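Local coordinates for beta-lactamase (Burkholderia cenocepacia, PDB 5E2G), which probably hydrolyses beta-lactam antibiotics to substituted beta-amino acids, as a member of the class C beta-lactamase family, at residues 268-273 and 310-315; 56-61 and 335-340. All blocks are in the same frame, centred on the assembly; numbering follows the deposited sequence.

Contact 1 of 2, residues 268-273 and 310-315; sequences IWEQYP and WINKTG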
# COMPACT_ATOMS: atom_id res chain seq x y z
N ILE A 268 2.45 -8.03 -0.53
CA ILE A 268 2.48 -6.66 -0.01
C ILE A 268 1.50 -6.48 1.14
O ILE A 268 1.88 -5.95 2.19
CB ILE A 268 2.24 -5.62 -1.12
CG1 ILE A 268 3.39 -5.66 -2.13
CG2 ILE A 268 2.11 -4.22 -0.50
CD1 ILE A 268 4.75 -5.38 -1.51
N TRP A 269 0.24 -6.88 0.97
CA TRP A 269 -0.71 -6.82 2.09
C TRP A 269 -0.18 -7.60 3.29
O TRP A 269 0.59 -8.55 3.15
CB TRP A 269 -2.07 -7.39 1.70
CG TRP A 269 -2.81 -6.59 0.70
CD1 TRP A 269 -3.05 -6.92 -0.60
CD2 TRP A 269 -3.43 -5.31 0.91
NE1 TRP A 269 -3.79 -5.94 -1.21
CE2 TRP A 269 -4.03 -4.93 -0.31
CE3 TRP A 269 -3.53 -4.44 2.01
CZ2 TRP A 269 -4.72 -3.73 -0.46
CZ3 TRP A 269 -4.22 -3.25 1.86
CH2 TRP A 269 -4.81 -2.90 0.63
N GLU A 270 -0.62 -7.20 4.47
CA GLU A 270 -0.27 -7.86 5.72
C GLU A 270 -1.56 -8.16 6.47
O GLU A 270 -2.49 -7.36 6.44
CB GLU A 270 0.68 -6.97 6.54
CG GLU A 270 1.89 -6.48 5.72
CD GLU A 270 2.44 -5.14 6.18
OE1 GLU A 270 1.89 -4.56 7.15
OE2 GLU A 270 3.43 -4.66 5.58
N GLN A 271 -1.64 -9.33 7.11
CA GLN A 271 -2.92 -9.75 7.65
C GLN A 271 -2.76 -10.48 8.97
O GLN A 271 -1.66 -10.89 9.36
CB GLN A 271 -3.67 -10.64 6.65
CG GLN A 271 -3.20 -12.06 6.64
CD GLN A 271 -3.90 -12.92 5.63
OE1 GLN A 271 -3.92 -14.14 5.75
NE2 GLN A 271 -4.49 -12.31 4.62
N TYR A 272 -3.89 -10.63 9.66
CA TYR A 272 -3.99 -11.25 10.97
C TYR A 272 -5.32 -11.99 11.02
O TYR A 272 -6.28 -11.57 10.36
CB TYR A 272 -3.91 -10.21 12.10
CG TYR A 272 -2.72 -9.29 11.97
CD1 TYR A 272 -1.51 -9.59 12.58
CD2 TYR A 272 -2.80 -8.14 11.20
CE1 TYR A 272 -0.42 -8.77 12.44
CE2 TYR A 272 -1.70 -7.30 11.05
CZ TYR A 272 -0.51 -7.62 11.68
OH TYR A 272 0.58 -6.80 11.53
N PRO A 273 -5.41 -13.09 11.77
CA PRO A 273 -6.71 -13.75 11.93
C PRO A 273 -7.72 -12.78 12.50
O PRO A 273 -7.40 -11.95 13.35
CB PRO A 273 -6.42 -14.90 12.90
CG PRO A 273 -4.96 -15.02 12.96
CD PRO A 273 -4.35 -13.72 12.58
N TRP A 310 -8.05 -9.69 9.28
CA TRP A 310 -7.82 -8.25 9.29
C TRP A 310 -6.64 -7.98 8.36
O TRP A 310 -5.52 -8.39 8.65
CB TRP A 310 -7.53 -7.75 10.70
CG TRP A 310 -7.13 -6.27 10.79
CD1 TRP A 310 -5.98 -5.70 10.34
CD2 TRP A 310 -7.88 -5.21 11.42
NE1 TRP A 310 -5.97 -4.35 10.63
CE2 TRP A 310 -7.12 -4.03 11.29
CE3 TRP A 310 -9.12 -5.15 12.08
CZ2 TRP A 310 -7.57 -2.80 11.78
CZ3 TRP A 310 -9.55 -3.92 12.57
CH2 TRP A 310 -8.77 -2.77 12.42
N ILE A 311 -6.91 -7.33 7.23
CA ILE A 311 -5.92 -7.06 6.20
C ILE A 311 -5.63 -5.57 6.23
O ILE A 311 -6.56 -4.76 6.24
CB ILE A 311 -6.44 -7.48 4.82
CG1 ILE A 311 -6.86 -8.95 4.83
CG2 ILE A 311 -5.40 -7.20 3.74
CD1 ILE A 311 -7.63 -9.37 3.61
N ASN A 312 -4.35 -5.20 6.27
CA ASN A 312 -4.01 -3.78 6.38
C ASN A 312 -2.69 -3.47 5.68
O ASN A 312 -1.96 -4.35 5.23
CB ASN A 312 -3.98 -3.31 7.86
CG ASN A 312 -2.86 -3.94 8.69
OD1 ASN A 312 -2.06 -4.75 8.22
ND2 ASN A 312 -2.81 -3.55 9.95
N LYS A 313 -2.40 -2.17 5.58
CA LYS A 313 -1.13 -1.68 5.09
C LYS A 313 -0.97 -0.23 5.53
O LYS A 313 -1.91 0.55 5.46
CB LYS A 313 -1.05 -1.77 3.56
CG LYS A 313 0.25 -1.26 2.98
CD LYS A 313 1.37 -2.24 3.24
CE LYS A 313 2.71 -1.62 2.90
NZ LYS A 313 3.21 -0.71 3.99
N THR A 314 0.24 0.11 5.97
CA THR A 314 0.61 1.47 6.33
C THR A 314 1.36 2.15 5.19
O THR A 314 1.95 1.50 4.32
CB THR A 314 1.49 1.48 7.58
OG1 THR A 314 2.46 0.44 7.46
CG2 THR A 314 0.66 1.27 8.83
N GLY A 315 1.34 3.48 5.21
CA GLY A 315 2.12 4.27 4.28
C GLY A 315 2.58 5.57 4.90
O GLY A 315 1.80 6.23 5.60
O HOH W 1 4.46 -2.22 6.12
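The indole of W269 runs across the side chain of I311, its benzo carbon CE3 lying 3.8 Å from I311 CG2, and the two side chains cross at about a right angle. With CG beside its own backbone N (chi1 -68°), W269 also turns a ring edge to the backbone O of N312, while W269 CZ3 meets K313 CB. On the other face of the sheet, Y272 CD2 approaches W310 CD1 at 4.1 Å. Between these side chains strands 270-273 and 309-316 run antiparallel, neighbours in the central sheet of the serine beta-lactamase fold. E270 pairs with N312 through two backbone hydrogen bonds, N312 N to E270 O at 2.9 Å and E270 N to N312 O at 3.2 Å; Y272 and W310 form the next hydrogen-bonded pair, in which Y272 N to W310 O is the more bent bond (137°). At the non-hydrogen-bonded pair between them, Q271 with I311, Q271 CA comes within 3.1 Å of W310 O in a CA-H...O contact. K313 begins a K(T/S)G-type sequence, consistent with a place in the active site beside S62. Its chain, bent at chi2 (74°), passes E270, whose OE2 is 4.3 Å from K313 NZ; a water accepts from NZ and donates to OE2, bridging them. R146 forms a salt bridge with E270 OE2, and K313 NZ is hydrogen-bonded to Y148 OH and, at 2.6 Å, to the backbone O of T314.

Contact 2 of 2, residues 56-61 and 335-340; sequences TLFEIG and VMLANG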
# COMPACT_ATOMS: atom_id res chain seq x y z
N THR A 56 -9.29 16.15 -3.25
CA THR A 56 -7.98 16.43 -2.68
C THR A 56 -7.07 15.21 -2.75
O THR A 56 -7.47 14.11 -2.37
CB THR A 56 -8.15 16.88 -1.23
OG1 THR A 56 -8.84 18.13 -1.21
CG2 THR A 56 -6.80 17.01 -0.54
N LEU A 57 -5.85 15.41 -3.23
CA LEU A 57 -4.89 14.32 -3.43
C LEU A 57 -3.92 14.23 -2.26
O LEU A 57 -3.37 15.24 -1.81
CB LEU A 57 -4.11 14.51 -4.74
CG LEU A 57 -4.89 14.45 -6.06
CD1 LEU A 57 -4.07 15.04 -7.21
CD2 LEU A 57 -5.33 13.03 -6.40
N PHE A 58 -3.70 13.00 -1.77
CA PHE A 58 -2.72 12.69 -0.75
C PHE A 58 -1.72 11.67 -1.29
O PHE A 58 -2.08 10.81 -2.09
CB PHE A 58 -3.39 12.10 0.50
CG PHE A 58 -4.39 13.00 1.16
CD1 PHE A 58 -5.68 13.10 0.66
CD2 PHE A 58 -4.06 13.73 2.28
CE1 PHE A 58 -6.61 13.92 1.26
CE2 PHE A 58 -4.99 14.55 2.89
CZ PHE A 58 -6.27 14.65 2.38
N GLU A 59 -0.47 11.77 -0.84
CA GLU A 59 0.52 10.73 -1.09
C GLU A 59 0.31 9.60 -0.10
O GLU A 59 0.27 9.82 1.12
CB GLU A 59 1.94 11.28 -0.96
CG GLU A 59 2.16 12.62 -1.62
CD GLU A 59 3.49 13.26 -1.25
OE1 GLU A 59 4.22 12.70 -0.40
OE2 GLU A 59 3.79 14.34 -1.80
N ILE A 60 0.19 8.37 -0.60
CA ILE A 60 -0.10 7.23 0.26
C ILE A 60 1.14 6.40 0.55
O ILE A 60 1.04 5.33 1.16
CB ILE A 60 -1.24 6.36 -0.32
CG1 ILE A 60 -0.87 5.76 -1.68
CG2 ILE A 60 -2.51 7.17 -0.44
CD1 ILE A 60 -1.93 4.81 -2.21
N GLY A 61 2.32 6.87 0.16
CA GLY A 61 3.54 6.16 0.52
C GLY A 61 3.51 4.71 0.07
O GLY A 61 3.13 4.38 -1.06
N VAL A 335 -10.14 3.84 5.37
CA VAL A 335 -9.02 4.49 4.71
C VAL A 335 -8.73 5.78 5.46
O VAL A 335 -9.64 6.57 5.71
CB VAL A 335 -9.33 4.77 3.22
CG1 VAL A 335 -8.30 5.68 2.61
CG2 VAL A 335 -9.42 3.47 2.46
N MSE A 336 -7.48 5.99 5.85
CA MSE A 336 -7.12 7.22 6.55
C MSE A 336 -5.99 7.93 5.84
O MSE A 336 -4.91 7.39 5.71
CB MSE A 336 -6.72 6.93 7.99
CG MSE A 336 -7.77 6.21 8.81
SE MSE A 336 -7.11 5.57 10.54
CE MSE A 336 -6.21 7.19 11.13
N LEU A 337 -6.23 9.16 5.39
CA LEU A 337 -5.23 9.95 4.69
C LEU A 337 -5.03 11.25 5.44
O LEU A 337 -6.00 11.94 5.73
CB LEU A 337 -5.64 10.23 3.24
CG LEU A 337 -6.29 9.10 2.46
CD1 LEU A 337 -6.62 9.57 1.06
CD2 LEU A 337 -5.39 7.92 2.40
N ALA A 338 -3.78 11.58 5.73
CA ALA A 338 -3.46 12.79 6.46
C ALA A 338 -2.26 13.46 5.82
O ALA A 338 -1.30 12.79 5.44
CB ALA A 338 -3.17 12.49 7.94
N ASN A 339 -2.32 14.79 5.68
CA ASN A 339 -1.17 15.52 5.16
C ASN A 339 -0.25 15.99 6.27
O ASN A 339 0.25 17.11 6.27
CB ASN A 339 -1.62 16.68 4.27
CG ASN A 339 -2.38 17.73 5.03
OD1 ASN A 339 -2.88 17.48 6.12
ND2 ASN A 339 -2.48 18.92 4.44
N GLY A 340 -0.00 15.12 7.25
CA GLY A 340 0.97 15.35 8.29
C GLY A 340 1.42 14.01 8.82
O GLY A 340 0.97 12.96 8.37
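The end of strand 332-338 in the central antiparallel sheet meets the segment leading to the SxxK-type sequence, which in this family carries the nucleophilic serine. F58 and L337 make the main contact. L337 CB sits over one face of the F58 ring, 3.9 Å from its centroid and 19° off the ring normal, a CH-pi contact displaced toward the rim. F58 CG lies anti to its carbonyl carbon (chi1 -60°), which swings the ring across the leucine, and F58 CD1 also meets L337 CD1 at 3.7 Å. The second methyl of L337 serves another neighbour: CD2 is 4.1 Å from I60 CG2, with the two side chains lying side by side. Where the strand ends, the backbone N of N339 stands at the edge of the F58 ring, 3.9 Å from CE2. The polar end of N339 is engaged elsewhere, its OD1 accepting a hydrogen bond from the backbone N of G25. A27 of strand 25-32 also touches F58, and L229 of helix 226-235 packs on both I60 and L337. With no hydrogen bond joining the two segments, the direct contact between them rests on buried apolar surfaces and on the fit of leucine against the phenylalanine ring.

Contacts 1 and 2 both reach the large antiparallel sheet, with centres about 17 Å apart; the nearest atoms come to about 3 Å. Both segments of contact 1 fall between those of contact 2 in the sequence: 56-61 comes first, then 268-273 and 310-315, and 335-340 last. Strand 321-327 lies between strands 309-316 and 332-338 in the sheet, separating the strands used by the two contacts. Contact 1 pairs neighbouring strands by backbone bonds, whereas contact 2 packs a distant segment against a strand. Segment 56-61 runs into the probable active site at S62, and 310-315 supplies K313 to it.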